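Long-range contact in alginate lyase A1-II' (Sphingomonas sp. A1, PDB 2CWS), which probably cleaves alginate as a lyase of polysaccharide lyase family 7, this chain being its alginate lyase domain: residues F10-T24 / G47-T60. Residues are numbered along the deposited sequence; the frame is centred on the assembly and turned at random.
Sequences FDLSHWKLQLPDANT and GAMTFWAPTTGGTT. With SO4 (sulfate ion), chain C.
Over one face of the Phe-10 ring sits the methyl of Met-49, CE lying 3.7 Å from the ring centroid and 12° off the normal, a CH-pi contact. The sulfur is over the face too, SD 4.5 Å from that centroid, which makes this a Met-aromatic pair; Met-49 CB packs against Phe-10 CE1, and Gly-47 O lies near the ring plane at the edge. With Met-49 CG opposite its own backbone nitrogen (chi1 172°) and a bend at chi3, the thioether chain folds its methyl over the ring, while SD also meets Leu-12 CD1. Leu-17 CD1 touches the edge of the Phe-51 ring, 4.1 Å from Phe-51 CE1, and that ring packs edge-to-face with Phe-41. Further along, Pro-20 CG rests 3.7 Å from Ala-53 CB and also abuts Pro-54 CD. The polar link is at Gly-58, whose N donates to Pro-20 O (3.0 Å, N-H...O angle 142°) from above the carbonyl plane; Thr-24 CG2 packs on Gly-58 C, and one water joins Leu-19 O to Gly-58 O. Strand 15-18 lies between 26-27 and 67-72, strand 49-54 between 41-43 and 215-228, in the two facing antiparallel sheets of a concanavalin-like beta-sandwich, with Phe-41 touching Leu-12, Leu-17 and Met-49.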
loop_
_atom_site.group_PDB
_atom_site.type_symbol
_atom_site.label_atom_id
_atom_site.label_comp_id
_atom_site.label_asym_id
_atom_site.label_seq_id
_atom_site.Cartn_x
_atom_site.Cartn_y
_atom_site.Cartn_z
ATOM N N PHE A 10 12.479 0.638 11.327
ATOM C CA PHE A 10 11.074 0.889 11.214
ATOM C C PHE A 10 10.343 0.041 12.249
ATOM O O PHE A 10 10.829 -1.064 12.539
ATOM C CB PHE A 10 10.492 0.509 9.840
ATOM C CG PHE A 10 10.991 1.429 8.746
ATOM C CD1 PHE A 10 12.222 1.247 8.195
ATOM C CD2 PHE A 10 10.176 2.485 8.341
ATOM C CE1 PHE A 10 12.695 2.100 7.205
ATOM C CE2 PHE A 10 10.638 3.313 7.303
ATOM C CZ PHE A 10 11.907 3.122 6.766
ATOM N N ASP A 11 9.261 0.507 12.772
ATOM C CA ASP A 11 8.379 -0.291 13.604
ATOM C C ASP A 11 7.525 -1.159 12.699
ATOM O O ASP A 11 6.518 -0.675 12.108
ATOM C CB ASP A 11 7.439 0.629 14.400
ATOM C CG ASP A 11 6.615 -0.210 15.357
ATOM O OD1 ASP A 11 5.923 0.388 16.193
ATOM O OD2 ASP A 11 6.684 -1.448 15.330
ATOM N N LEU A 12 7.972 -2.399 12.529
ATOM C CA LEU A 12 7.227 -3.364 11.704
ATOM C C LEU A 12 6.423 -4.345 12.541
ATOM O O LEU A 12 6.012 -5.407 12.047
ATOM C CB LEU A 12 8.159 -4.062 10.704
ATOM C CG LEU A 12 8.945 -3.096 9.807
ATOM C CD1 LEU A 12 9.793 -3.836 8.823
ATOM C CD2 LEU A 12 8.011 -2.166 9.045
ATOM N N SER A 13 6.190 -3.988 13.817
ATOM C CA SER A 13 5.477 -4.883 14.719
ATOM C C SER A 13 4.032 -5.093 14.348
ATOM O O SER A 13 3.459 -6.093 14.783
ATOM C CB SER A 13 5.588 -4.402 16.169
ATOM O OG SER A 13 4.912 -3.175 16.366
ATOM N N HIS A 14 3.473 -4.194 13.524
ATOM C CA HIS A 14 2.093 -4.317 13.063
ATOM C C HIS A 14 2.036 -4.299 11.539
ATOM O O HIS A 14 1.065 -3.777 10.935
ATOM C CB HIS A 14 1.186 -3.252 13.696
ATOM C CG HIS A 14 1.007 -3.535 15.138
ATOM N ND1 HIS A 14 -0.032 -4.330 15.592
ATOM C CD2 HIS A 14 1.732 -3.155 16.227
ATOM C CE1 HIS A 14 0.067 -4.426 16.898
ATOM N NE2 HIS A 14 1.111 -3.723 17.310
ATOM N N TRP A 15 3.007 -4.923 10.890
ATOM C CA TRP A 15 2.986 -5.162 9.451
ATOM C C TRP A 15 3.432 -6.602 9.182
ATOM O O TRP A 15 4.342 -7.069 9.892
ATOM C CB TRP A 15 3.949 -4.239 8.718
ATOM C CG TRP A 15 3.673 -2.763 8.781
ATOM C CD1 TRP A 15 4.243 -1.843 9.608
ATOM C CD2 TRP A 15 2.738 -2.025 7.965
ATOM N NE1 TRP A 15 3.746 -0.587 9.363
ATOM C CE2 TRP A 15 2.822 -0.672 8.349
ATOM C CE3 TRP A 15 1.851 -2.397 6.920
ATOM C CZ2 TRP A 15 2.054 0.327 7.737
ATOM C CZ3 TRP A 15 1.094 -1.405 6.321
ATOM C CH2 TRP A 15 1.206 -0.081 6.744
ATOM N N LYS A 16 2.910 -7.219 8.148
ATOM C CA LYS A 16 3.528 -8.421 7.572
ATOM C C LYS A 16 3.934 -8.066 6.151
ATOM O O LYS A 16 3.429 -7.081 5.569
ATOM C CB LYS A 16 2.623 -9.653 7.624
ATOM C CG LYS A 16 1.389 -9.563 6.758
ATOM C CD LYS A 16 0.583 -10.869 6.810
ATOM C CE LYS A 16 -0.698 -10.772 5.999
ATOM N NZ LYS A 16 -1.360 -12.090 5.917
ATOM N N LEU A 17 4.848 -8.830 5.560
ATOM C CA LEU A 17 5.358 -8.560 4.245
ATOM C C LEU A 17 4.952 -9.649 3.268
ATOM O O LEU A 17 5.118 -10.840 3.563
ATOM C CB LEU A 17 6.911 -8.502 4.309
ATOM C CG LEU A 17 7.662 -8.339 2.964
ATOM C CD1 LEU A 17 7.364 -7.018 2.274
ATOM C CD2 LEU A 17 9.146 -8.493 3.248
ATOM N N GLN A 18 4.445 -9.239 2.119
ATOM C CA GLN A 18 4.043 -10.127 1.030
ATOM C C GLN A 18 5.068 -10.011 -0.087
ATOM O O GLN A 18 5.381 -8.881 -0.516
ATOM C CB GLN A 18 2.615 -9.738 0.573
ATOM C CG GLN A 18 1.618 -9.937 1.687
ATOM C CD GLN A 18 0.258 -9.378 1.405
ATOM O OE1 GLN A 18 0.178 -8.298 0.769
ATOM N NE2 GLN A 18 -0.776 -10.035 1.885
ATOM N N LEU A 19 5.558 -11.157 -0.545
ATOM C CA LEU A 19 6.664 -11.210 -1.513
ATOM C C LEU A 19 6.243 -11.612 -2.899
ATOM O O LEU A 19 5.215 -12.261 -3.093
ATOM C CB LEU A 19 7.716 -12.220 -0.989
ATOM C CG LEU A 19 8.380 -11.798 0.324
ATOM C CD1 LEU A 19 9.248 -12.997 0.809
ATOM C CD2 LEU A 19 9.192 -10.552 0.184
ATOM N N PRO A 20 7.108 -11.341 -3.876
ATOM C CA PRO A 20 6.835 -11.709 -5.271
ATOM C C PRO A 20 7.599 -12.934 -5.729
ATOM O O PRO A 20 7.794 -13.123 -6.933
ATOM C CB PRO A 20 7.328 -10.463 -6.028
ATOM C CG PRO A 20 8.553 -10.066 -5.256
ATOM C CD PRO A 20 8.237 -10.393 -3.813
ATOM N N ASP A 21 8.026 -13.769 -4.794
ATOM C CA ASP A 21 8.567 -15.081 -5.194
ATOM C C ASP A 21 7.439 -15.915 -5.770
ATOM O O ASP A 21 6.252 -15.558 -5.688
ATOM C CB ASP A 21 9.280 -15.729 -4.003
ATOM C CG ASP A 21 8.322 -16.069 -2.857
ATOM O OD1 ASP A 21 8.479 -17.151 -2.237
ATOM O OD2 ASP A 21 7.429 -15.283 -2.562
ATOM N N ALA A 22 7.804 -17.084 -6.356
ATOM C CA ALA A 22 6.789 -17.888 -7.036
ATOM C C ALA A 22 5.615 -18.252 -6.139
ATOM O O ALA A 22 4.467 -18.296 -6.615
ATOM C CB ALA A 22 7.396 -19.147 -7.646
ATOM N N ASN A 23 5.922 -18.533 -4.872
ATOM C CA ASN A 23 4.897 -18.999 -3.950
ATOM C C ASN A 23 4.302 -17.842 -3.132
ATOM O O ASN A 23 3.562 -18.123 -2.186
ATOM C CB ASN A 23 5.354 -20.197 -3.114
ATOM C CG ASN A 23 5.619 -21.421 -3.999
ATOM O OD1 ASN A 23 6.825 -21.630 -4.264
ATOM N ND2 ASN A 23 4.620 -22.196 -4.406
ATOM N N THR A 24 4.587 -16.596 -3.467
ATOM C CA THR A 24 4.081 -15.405 -2.784
ATOM C C THR A 24 4.138 -15.575 -1.253
ATOM O O THR A 24 3.149 -15.455 -0.529
ATOM C CB THR A 24 2.676 -14.964 -3.248
ATOM O OG1 THR A 24 1.683 -15.950 -3.039
ATOM C CG2 THR A 24 2.730 -14.653 -4.744
ATOM N N GLY A 47 19.701 4.117 3.977
ATOM C CA GLY A 47 18.820 3.794 5.093
ATOM C C GLY A 47 17.408 3.426 4.678
ATOM O O GLY A 47 16.614 3.034 5.552
ATOM N N ALA A 48 17.055 3.558 3.410
ATOM C CA ALA A 48 15.649 3.297 3.059
ATOM C C ALA A 48 15.309 1.836 3.150
ATOM O O ALA A 48 16.077 0.956 2.773
ATOM C CB ALA A 48 15.378 3.705 1.599
ATOM N N MET A 49 14.057 1.595 3.606
ATOM C CA MET A 49 13.435 0.265 3.450
ATOM C C MET A 49 13.054 0.160 1.965
ATOM O O MET A 49 12.262 0.973 1.457
ATOM C CB MET A 49 12.250 0.155 4.372
ATOM C CG MET A 49 11.385 -1.083 4.184
ATOM S SD MET A 49 10.251 -1.389 5.534
ATOM C CE MET A 49 9.313 0.131 5.576
ATOM N N THR A 50 13.632 -0.831 1.278
ATOM C CA THR A 50 13.631 -0.893 -0.173
ATOM C C THR A 50 12.931 -2.174 -0.599
ATOM O O THR A 50 13.285 -3.268 -0.136
ATOM C CB THR A 50 15.083 -0.836 -0.661
ATOM O OG1 THR A 50 15.716 0.316 -0.155
ATOM C CG2 THR A 50 15.093 -0.715 -2.216
ATOM N N PHE A 51 11.977 -2.017 -1.510
ATOM C CA PHE A 51 11.122 -3.107 -1.992
ATOM C C PHE A 51 11.422 -3.330 -3.461
ATOM O O PHE A 51 11.263 -2.382 -4.274
ATOM C CB PHE A 51 9.643 -2.713 -1.882
ATOM C CG PHE A 51 9.188 -2.374 -0.465
ATOM C CD1 PHE A 51 8.583 -3.357 0.321
ATOM C CD2 PHE A 51 9.338 -1.096 0.035
ATOM C CE1 PHE A 51 8.105 -3.036 1.575
ATOM C CE2 PHE A 51 8.876 -0.784 1.308
ATOM C CZ PHE A 51 8.236 -1.751 2.079
ATOM N N TRP A 52 11.839 -4.546 -3.827
ATOM C CA TRP A 52 12.132 -4.881 -5.220
ATOM C C TRP A 52 11.216 -6.028 -5.656
ATOM O O TRP A 52 11.051 -7.002 -4.903
ATOM C CB TRP A 52 13.643 -5.283 -5.383
ATOM C CG TRP A 52 13.875 -5.766 -6.797
ATOM C CD1 TRP A 52 14.028 -4.933 -7.894
ATOM C CD2 TRP A 52 13.933 -7.100 -7.320
ATOM N NE1 TRP A 52 14.188 -5.674 -9.027
ATOM C CE2 TRP A 52 14.135 -7.036 -8.697
ATOM C CE3 TRP A 52 13.860 -8.384 -6.684
ATOM C CZ2 TRP A 52 14.245 -8.144 -9.533
ATOM C CZ3 TRP A 52 13.973 -9.498 -7.511
ATOM C CH2 TRP A 52 14.174 -9.374 -8.910
ATOM N N ALA A 53 10.636 -5.902 -6.849
ATOM C CA ALA A 53 9.790 -6.999 -7.349
ATOM C C ALA A 53 9.897 -7.064 -8.864
ATOM O O ALA A 53 9.769 -6.031 -9.538
ATOM C CB ALA A 53 8.318 -6.812 -6.968
ATOM N N PRO A 54 10.092 -8.243 -9.422
ATOM C CA PRO A 54 10.129 -8.439 -10.872
ATOM C C PRO A 54 8.735 -8.621 -11.440
ATOM O O PRO A 54 7.828 -9.162 -10.798
ATOM C CB PRO A 54 10.950 -9.743 -11.007
ATOM C CG PRO A 54 10.529 -10.536 -9.793
ATOM C CD PRO A 54 10.377 -9.533 -8.670
ATOM N N THR A 55 8.572 -8.249 -12.717
ATOM C CA THR A 55 7.252 -8.346 -13.366
ATOM C C THR A 55 6.801 -9.791 -13.544
ATOM O O THR A 55 5.580 -10.003 -13.673
ATOM C CB THR A 55 7.201 -7.625 -14.732
ATOM O OG1 THR A 55 8.137 -8.252 -15.621
ATOM C CG2 THR A 55 7.559 -6.143 -14.546
ATOM N N THR A 56 7.737 -10.727 -13.504
ATOM C CA THR A 56 7.391 -12.158 -13.623
ATOM C C THR A 56 7.180 -12.814 -12.267
ATOM O O THR A 56 7.076 -14.059 -12.216
ATOM C CB THR A 56 8.522 -12.872 -14.403
ATOM O OG1 THR A 56 9.739 -12.512 -13.684
ATOM C CG2 THR A 56 8.606 -12.399 -15.819
ATOM N N GLY A 57 7.090 -12.056 -11.208
ATOM C CA GLY A 57 6.927 -12.623 -9.876
ATOM C C GLY A 57 5.561 -13.320 -9.704
ATOM O O GLY A 57 4.620 -13.187 -10.459
ATOM N N GLY A 58 5.515 -14.081 -8.579
ATOM C CA GLY A 58 4.262 -14.700 -8.223
ATOM C C GLY A 58 3.188 -13.704 -7.864
ATOM O O GLY A 58 3.556 -12.565 -7.426
ATOM N N THR A 59 1.949 -14.094 -8.026
ATOM C CA THR A 59 0.832 -13.166 -7.747
ATOM C C THR A 59 -0.045 -13.835 -6.707
ATOM O O THR A 59 -0.138 -15.080 -6.638
ATOM C CB THR A 59 0.049 -12.819 -9.015
ATOM O OG1 THR A 59 -0.534 -14.017 -9.498
ATOM C CG2 THR A 59 1.014 -12.247 -10.004
ATOM N N THR A 60 -0.640 -12.992 -5.846
ATOM C CA THR A 60 -1.522 -13.500 -4.821
ATOM C C THR A 60 -2.808 -13.945 -5.468
ATOM O O THR A 60 -3.123 -13.689 -6.643
ATOM C CB THR A 60 -1.778 -12.474 -3.712
ATOM O OG1 THR A 60 -2.246 -11.248 -4.304
ATOM C CG2 THR A 60 -0.451 -12.186 -3.012
HETATM S S SO4 C . -4.528 -11.406 3.919
HETATM O O1 SO4 C . -3.517 -10.209 3.751
HETATM O O2 SO4 C . -4.021 -12.268 4.927
HETATM O O3 SO4 C . -5.805 -10.955 4.200
HETATM O O4 SO4 C . -4.466 -11.963 2.557
HETATM O O HOH W 1 3.194 -11.019 -5.298
HETATM O O HOH W 2 0.303 -17.053 -4.932
#